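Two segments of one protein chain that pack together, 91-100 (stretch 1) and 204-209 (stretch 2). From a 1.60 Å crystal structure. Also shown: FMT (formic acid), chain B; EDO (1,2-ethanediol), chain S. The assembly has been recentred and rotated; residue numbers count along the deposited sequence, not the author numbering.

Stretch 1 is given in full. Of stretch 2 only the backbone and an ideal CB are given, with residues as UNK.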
# COMPACT_ATOMS: atom_id res chain seq x y z
N ARG A 91 -14.95 -14.20 10.15
CA ARG A 91 -13.94 -13.92 11.17
C ARG A 91 -13.57 -15.23 11.84
O ARG A 91 -14.44 -15.97 12.29
CB ARG A 91 -14.43 -12.94 12.22
CG ARG A 91 -14.87 -11.61 11.70
CD ARG A 91 -15.24 -10.73 12.88
NE ARG A 91 -15.67 -9.39 12.45
CZ ARG A 91 -16.84 -8.86 12.75
NH1 ARG A 91 -17.71 -9.52 13.51
NH2 ARG A 91 -17.15 -7.63 12.32
N GLN A 92 -12.26 -15.51 11.91
CA GLN A 92 -11.83 -16.80 12.46
C GLN A 92 -12.15 -16.93 13.95
O GLN A 92 -12.38 -18.05 14.43
CB GLN A 92 -10.34 -16.98 12.18
CG GLN A 92 -10.07 -17.17 10.69
CD GLN A 92 -8.65 -17.60 10.39
OE1 GLN A 92 -7.69 -17.00 10.88
NE2 GLN A 92 -8.51 -18.61 9.55
N SER A 93 -12.21 -15.81 14.68
CA SER A 93 -12.57 -15.87 16.10
C SER A 93 -13.97 -16.44 16.32
O SER A 93 -14.30 -16.85 17.44
CB SER A 93 -12.48 -14.49 16.75
OG SER A 93 -13.42 -13.57 16.20
N GLU A 94 -14.80 -16.48 15.27
CA GLU A 94 -16.18 -16.90 15.37
C GLU A 94 -16.40 -18.31 14.85
O GLU A 94 -17.56 -18.74 14.72
CB GLU A 94 -17.06 -15.89 14.63
CG GLU A 94 -17.01 -14.52 15.28
CD GLU A 94 -17.70 -13.44 14.47
OE1 GLU A 94 -18.25 -13.78 13.41
OE2 GLU A 94 -17.67 -12.26 14.88
N ARG A 95 -15.33 -19.07 14.62
CA ARG A 95 -15.42 -20.37 13.97
C ARG A 95 -14.95 -21.52 14.87
O ARG A 95 -14.54 -22.57 14.36
CB ARG A 95 -14.62 -20.36 12.66
CG ARG A 95 -15.16 -19.33 11.64
CD ARG A 95 -14.28 -19.22 10.40
NE ARG A 95 -14.26 -20.43 9.57
CZ ARG A 95 -15.16 -20.73 8.65
NH1 ARG A 95 -16.24 -19.96 8.46
NH2 ARG A 95 -15.01 -21.84 7.95
N ARG A 96 -15.05 -21.34 16.19
CA ARG A 96 -14.44 -22.32 17.10
C ARG A 96 -15.06 -23.71 16.95
O ARG A 96 -14.35 -24.71 17.04
CB ARG A 96 -14.54 -21.84 18.55
CG ARG A 96 -14.45 -22.98 19.56
CD ARG A 96 -14.50 -22.51 21.00
NE ARG A 96 -13.28 -21.83 21.41
CZ ARG A 96 -12.13 -22.44 21.68
NH1 ARG A 96 -12.02 -23.76 21.57
NH2 ARG A 96 -11.07 -21.73 22.05
N ASP A 97 -16.38 -23.80 16.73
CA ASP A 97 -17.00 -25.12 16.62
C ASP A 97 -16.49 -25.87 15.39
O ASP A 97 -16.31 -27.10 15.43
CB ASP A 97 -18.52 -25.00 16.60
CG ASP A 97 -19.11 -24.87 17.99
OD1 ASP A 97 -18.34 -24.58 18.94
OD2 ASP A 97 -20.33 -25.07 18.14
N ILE A 98 -16.25 -25.16 14.29
CA ILE A 98 -15.63 -25.76 13.10
C ILE A 98 -14.24 -26.27 13.44
O ILE A 98 -13.86 -27.40 13.09
CB ILE A 98 -15.58 -24.74 11.94
CG1 ILE A 98 -17.00 -24.34 11.54
CG2 ILE A 98 -14.83 -25.31 10.75
CD1 ILE A 98 -17.08 -23.10 10.66
N TYR A 99 -13.46 -25.45 14.13
CA TYR A 99 -12.09 -25.86 14.45
C TYR A 99 -12.08 -27.06 15.39
O TYR A 99 -11.23 -27.95 15.25
CB TYR A 99 -11.33 -24.69 15.06
CG TYR A 99 -11.21 -23.48 14.16
CD1 TYR A 99 -11.03 -23.60 12.78
CD2 TYR A 99 -11.32 -22.20 14.69
CE1 TYR A 99 -10.93 -22.45 11.97
CE2 TYR A 99 -11.22 -21.07 13.90
CZ TYR A 99 -11.03 -21.19 12.55
OH TYR A 99 -10.96 -20.05 11.79
N ASP A 100 -13.00 -27.09 16.35
CA ASP A 100 -13.06 -28.23 17.27
C ASP A 100 -13.32 -29.53 16.53
O ASP A 100 -12.73 -30.57 16.85
CB ASP A 100 -14.15 -28.00 18.31
CG ASP A 100 -13.78 -26.95 19.34
OD1 ASP A 100 -12.62 -26.50 19.37
OD2 ASP A 100 -14.68 -26.57 20.12
N UNK A 204 -3.27 -23.62 23.87
CA UNK A 204 -3.79 -24.07 25.17
C UNK A 204 -5.29 -23.89 25.32
O UNK A 204 -5.93 -24.66 26.05
CB UNK A 204 -3.08 -23.32 26.30
N UNK A 205 -5.86 -22.86 24.70
CA UNK A 205 -7.27 -22.56 24.86
C UNK A 205 -8.16 -23.23 23.82
O UNK A 205 -9.36 -22.96 23.78
CB UNK A 205 -7.48 -21.04 24.81
N UNK A 206 -7.60 -24.11 22.98
CA UNK A 206 -8.38 -24.78 21.96
C UNK A 206 -8.50 -24.03 20.65
O UNK A 206 -9.06 -24.57 19.69
CB UNK A 206 -9.78 -25.06 22.50
N UNK A 207 -7.98 -22.80 20.58
CA UNK A 207 -8.08 -22.14 19.28
C UNK A 207 -6.87 -22.48 18.42
O UNK A 207 -5.75 -22.59 18.93
CB UNK A 207 -8.20 -20.62 19.45
N UNK A 208 -7.08 -22.67 17.13
CA UNK A 208 -5.97 -23.00 16.24
C UNK A 208 -5.00 -21.84 16.09
O UNK A 208 -5.34 -20.67 16.28
CB UNK A 208 -6.50 -23.41 14.87
N UNK A 209 -3.76 -22.19 15.73
CA UNK A 209 -2.84 -21.22 15.18
C UNK A 209 -3.22 -20.93 13.73
O UNK A 209 -4.02 -21.65 13.12
CB UNK A 209 -1.40 -21.72 15.28
C FMT B . -18.83 -21.13 18.48
O1 FMT B . -18.31 -21.78 17.57
O2 FMT B . -19.27 -19.99 18.35
C1 EDO S . -22.19 -23.09 22.12
O1 EDO S . -21.05 -22.37 21.61
C2 EDO S . -22.61 -24.13 21.09
O2 EDO S . -21.45 -24.82 20.61

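Position 204 lies out of reach of stretch 1. Its ideal CB has nothing of that stretch within 5.5 Å. Stretch 1 therefore sets no demand here, and many side chains would suit. The deposited residue is N204, and it makes no contact across the interface.

Position 205 offers more. Its CA-to-CB bond points sideways to stretch 1, and the ideal CB is 4.6 Å from R96 NH2. The backbone already does some work: R96 NH2 donates a hydrogen bond to the carbonyl O of residue 205, at 2.7 Å and an angle of 137°. That oxygen sits at the edge of the guanidinium, near its plane, where the N-H groups point. A positive side chain would be poorly placed beside this arginine. A small polar or acidic one would fit, such as Ser, Asn or Asp. The deposited residue is D205, with chi1 in the p well. Its OD1 lies 4.5 Å from R96 NH2, so the opposite charges are near each other but form no salt bridge. OD1 instead accepts a hydrogen bond from the backbone N of residue 207, at 3.0 Å and 165°. This ties down the turn that presents the carbonyl to R96.

Position 206 has phi/psi of 87/-5. The ideal CB points toward stretch 1 and falls 2.7 Å from R96 NH1, which is a clash. At these angles it would also be jammed against the carbonyl O of residue 205. Both observations call for glycine, and the deposited residue is G206. With no side chain in the way, R96 NH1 comes within 3.6 Å of G206 O. A water also bridges the stretches, donating to G206 O at 2.6 Å and to D100 OD1 at 2.9 Å. The same D100 OD1 forms a salt bridge with R96 NH1 at 3.6 Å.

Position 207 has its CA-to-CB bond sideways to stretch 1, with the ideal CB 4.0 Å from R96 NH2. Beyond it lie the guanidinium, the edge of the Y99 ring and the backbone of Q92 and S93. A long, unbranched, flexible apolar chain suits this path, Met above all; a Leu would stop an atom short of the Y99 edge. The deposited residue is M207, with all three chi angles in the m well. Its CG is 3.1 Å from R96 NH2, and SD lies over one face of the guanidinium. The chain then bends so that CE reaches Y99 CD2 at 3.8 Å and Q92 O at 3.8 Å.

Position 208 points toward stretch 1, and the ideal CB is 4.8 Å from Y99 CG. Phi/psi of -68/156 allow proline, and the aromatic ring favours a compact apolar group; Val, Ile or Pro would suit. The deposited residue is P208. Its CG lies over one face of the Y99 ring, 3.6 Å from the centroid, in a CH-pi contact. Its CD is 3.4 Å from Y99 CD2.

Position 209 is out of reach of stretch 1 but directly precedes a helix. Ser, Thr, Asp or Asn commonly occupy such an N-cap position. The deposited residue is T209.

Stretch 2, residues 204-209: NDGMPT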
# COMPACT_ATOMS: atom_id res chain seq x y z
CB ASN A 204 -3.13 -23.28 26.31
CG ASN A 204 -1.75 -23.74 26.62
OD1 ASN A 204 -1.36 -24.88 26.31
ND2 ASN A 204 -0.97 -22.87 27.26
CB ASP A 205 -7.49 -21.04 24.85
CG ASP A 205 -7.08 -20.38 23.54
OD1 ASP A 205 -6.64 -21.09 22.61
OD2 ASP A 205 -7.20 -19.15 23.44
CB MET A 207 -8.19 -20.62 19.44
CG MET A 207 -9.58 -20.13 19.89
SD MET A 207 -11.01 -20.62 18.86
CE MET A 207 -10.71 -19.60 17.41
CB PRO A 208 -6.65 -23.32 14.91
CG PRO A 208 -7.89 -22.43 14.94
CD PRO A 208 -8.34 -22.47 16.38
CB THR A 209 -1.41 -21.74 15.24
OG1 THR A 209 -1.31 -22.90 14.41
CG2 THR A 209 -1.04 -22.09 16.70
O HOH W 1 -9.80 -26.93 18.89
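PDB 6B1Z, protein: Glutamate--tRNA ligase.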